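Local coordinates for cytochrome P450 113A1 (Saccharopolyspora erythraea, PDB 2JJN), which hydroxylates the macrolactone ring of erythromycin D at C-12 to give erythromycin C, using a heme b cofactor, NADPH and molecular oxygen, at residues A25-T28 / A29-W33. The protein carries 2 engineered substitutions. Sequence-based numbering, arbitrary orientation.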
ATOM      1  N   ALA A  25      -3.139   2.185 -15.870  1.00 17.61           N
ATOM      2  CA  ALA A  25      -2.344   3.324 -16.333  1.00 18.45           C
ATOM      3  C   ALA A  25      -3.138   4.506 -16.823  1.00 18.94           C
ATOM      4  O   ALA A  25      -2.718   5.651 -16.636  1.00 20.76           O
ATOM      5  CB  ALA A  25      -1.383   2.884 -17.397  1.00 19.12           C
ATOM      6  N   ASP A  26      -4.265   4.254 -17.499  1.00 17.18           N
ATOM      7  CA  ASP A  26      -5.136   5.330 -17.927  1.00 18.14           C
ATOM      8  C   ASP A  26      -6.145   5.590 -16.842  1.00 18.65           C
ATOM      9  O   ASP A  26      -7.237   5.027 -16.843  1.00 17.16           O
ATOM     10  CB  ASP A  26      -5.846   4.947 -19.225  1.00 18.89           C
ATOM     11  CG  ASP A  26      -6.607   6.115 -19.858  1.00 23.05           C
ATOM     12  OD1 ASP A  26      -6.969   7.109 -19.174  1.00 21.35           O
ATOM     13  OD2 ASP A  26      -6.878   6.036 -21.092  1.00 25.34           O
ATOM     14  N   GLU A  27      -5.784   6.474 -15.922  1.00 21.62           N
ATOM     15  CA  GLU A  27      -6.600   6.649 -14.720  1.00 22.00           C
ATOM     16  C   GLU A  27      -7.978   7.200 -15.054  1.00 23.03           C
ATOM     17  O   GLU A  27      -8.989   6.752 -14.481  1.00 23.14           O
ATOM     18  CB  GLU A  27      -5.860   7.552 -13.746  1.00 22.96           C
ATOM     19  CG  GLU A  27      -6.599   7.859 -12.480  1.00 24.36           C
ATOM     20  CD  GLU A  27      -5.927   8.972 -11.740  1.00 24.06           C
ATOM     21  OE1 GLU A  27      -5.006   8.662 -10.946  1.00 25.08           O
ATOM     22  OE2 GLU A  27      -6.380  10.132 -11.964  1.00 24.85           O
ATOM     23  N   THR A  28      -8.040   8.161 -15.967  1.00 23.18           N
ATOM     24  CA  THR A  28      -9.324   8.760 -16.307  1.00 22.93           C
ATOM     25  C   THR A  28     -10.286   7.722 -16.898  1.00 22.57           C
ATOM     26  O   THR A  28     -11.488   7.687 -16.513  1.00 22.63           O
ATOM     27  CB  THR A  28      -9.133   9.914 -17.295  1.00 23.94           C
ATOM     28  OG1 THR A  28      -8.327  10.888 -16.616  1.00 27.46           O
ATOM     29  CG2 THR A  28     -10.527  10.547 -17.700  1.00 25.78           C
ATOM     30  N   ALA A  29      -9.759   6.886 -17.801  1.00 22.18           N
ATOM     31  CA  ALA A  29     -10.588   5.852 -18.436  1.00 21.51           C
ATOM     32  C   ALA A  29     -11.051   4.838 -17.400  1.00 21.52           C
ATOM     33  O   ALA A  29     -12.203   4.378 -17.449  1.00 22.96           O
ATOM     34  CB  ALA A  29      -9.825   5.147 -19.570  1.00 22.70           C
ATOM     35  N   LEU A  30     -10.163   4.494 -16.472  1.00 20.93           N
ATOM     36  CA  LEU A  30     -10.507   3.540 -15.416  1.00 20.60           C
ATOM     37  C   LEU A  30     -11.595   4.135 -14.541  1.00 20.94           C
ATOM     38  O   LEU A  30     -12.563   3.463 -14.264  1.00 20.18           O
ATOM     39  CB  LEU A  30      -9.272   3.200 -14.586  1.00 20.23           C
ATOM     40  CG  LEU A  30      -9.555   2.268 -13.394  1.00 21.91           C
ATOM     41  CD1 LEU A  30     -10.143   0.958 -13.911  1.00 23.01           C
ATOM     42  CD2 LEU A  30      -8.237   2.015 -12.647  1.00 25.35           C
ATOM     43  N   LEU A  31     -11.420   5.377 -14.081  1.00 20.03           N
ATOM     44  CA  LEU A  31     -12.429   5.998 -13.228  1.00 20.10           C
ATOM     45  C   LEU A  31     -13.782   6.082 -13.900  1.00 20.57           C
ATOM     46  O   LEU A  31     -14.812   5.822 -13.273  1.00 21.11           O
ATOM     47  CB  LEU A  31     -11.953   7.392 -12.762  1.00 19.94           C
ATOM     48  CG  LEU A  31     -10.755   7.313 -11.812  1.00 21.16           C
ATOM     49  CD1 LEU A  31     -10.180   8.690 -11.620  1.00 24.83           C
ATOM     50  CD2 LEU A  31     -11.105   6.681 -10.463  1.00 24.11           C
ATOM     51  N   ASP A  32     -13.788   6.442 -15.188  1.00 20.40           N
ATOM     52  CA  ASP A  32     -15.059   6.601 -15.906  1.00 21.97           C
ATOM     53  C   ASP A  32     -15.764   5.234 -15.957  1.00 21.67           C
ATOM     54  O   ASP A  32     -16.977   5.133 -15.727  1.00 22.38           O
ATOM     55  CB  ASP A  32     -14.767   7.131 -17.318  1.00 22.65           C
ATOM     56  CG  ASP A  32     -14.472   8.639 -17.328  1.00 28.47           C
ATOM     57  OD1 ASP A  32     -14.714   9.313 -16.300  1.00 33.43           O
ATOM     58  OD2 ASP A  32     -14.034   9.139 -18.389  1.00 35.28           O
ATOM     59  N   TRP A  33     -14.993   4.185 -16.238  1.00 20.08           N
ATOM     60  CA  TRP A  33     -15.542   2.829 -16.292  1.00 19.99           C
ATOM     61  C   TRP A  33     -16.094   2.389 -14.945  1.00 19.07           C
ATOM     62  O   TRP A  33     -17.193   1.829 -14.861  1.00 19.44           O
ATOM     63  CB  TRP A  33     -14.493   1.867 -16.824  1.00 20.06           C
ATOM     64  CG  TRP A  33     -14.947   0.450 -17.014  1.00 20.29           C
ATOM     65  CD1 TRP A  33     -15.574  -0.066 -18.131  1.00 23.15           C
ATOM     66  CD2 TRP A  33     -14.760  -0.636 -16.107  1.00 20.56           C
ATOM     67  NE1 TRP A  33     -15.785  -1.416 -17.963  1.00 23.64           N
ATOM     68  CE2 TRP A  33     -15.322  -1.790 -16.727  1.00 20.03           C
ATOM     69  CE3 TRP A  33     -14.196  -0.758 -14.832  1.00 19.45           C
ATOM     70  CZ2 TRP A  33     -15.324  -3.054 -16.111  1.00 21.84           C
ATOM     71  CZ3 TRP A  33     -14.220  -2.046 -14.195  1.00 21.43           C
ATOM     72  CH2 TRP A  33     -14.756  -3.169 -14.868  1.00 21.45           C
TER
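The shortest polar bond at this helix start runs from Leu31 N to Glu27 O, 2.8 Å long and almost straight. With Leu30 N to Asp26 O at 3.0 Å and Asp32 N to Thr28 O, it forms the run of i to i+4 bonds that starts helix 27-40. Asp26 is the N-cap: with CG anti to its backbone N (chi1 -171°), the carboxylate folds back over the turn, and OD1 accepts from Ala29 N at 3.1 Å. That N-H meets OD1 from above the carboxylate plane, 64° out of it, while the methyl of Ala29 lies against the carboxylate carbon, CB to Asp26 CG 3.4 Å. The negative charge at the N-terminus probably interacts favourably with the helix dipole. Glu27 and Leu31 lie side by side, pointing the same way; the glutamate, extended beyond CG, sets its CG 3.8 Å from Leu31 CD1, and its OE1 forms a salt bridge with Arg285. Thr28 and Asp32 are paired likewise on the exposed surface, where the threonine methyl CG2 rests 3.8 Å from Asp32 OD2. Leu30, the buried residue of the turn, touches Leu317 of helix 316-320, as does Leu31, whereas Trp33 meets Trp44 of the outermost strand 43-45 edge-to-face, so this helix, in the position of the P450 A helix, touches both helix 316-320 and the mixed sheet.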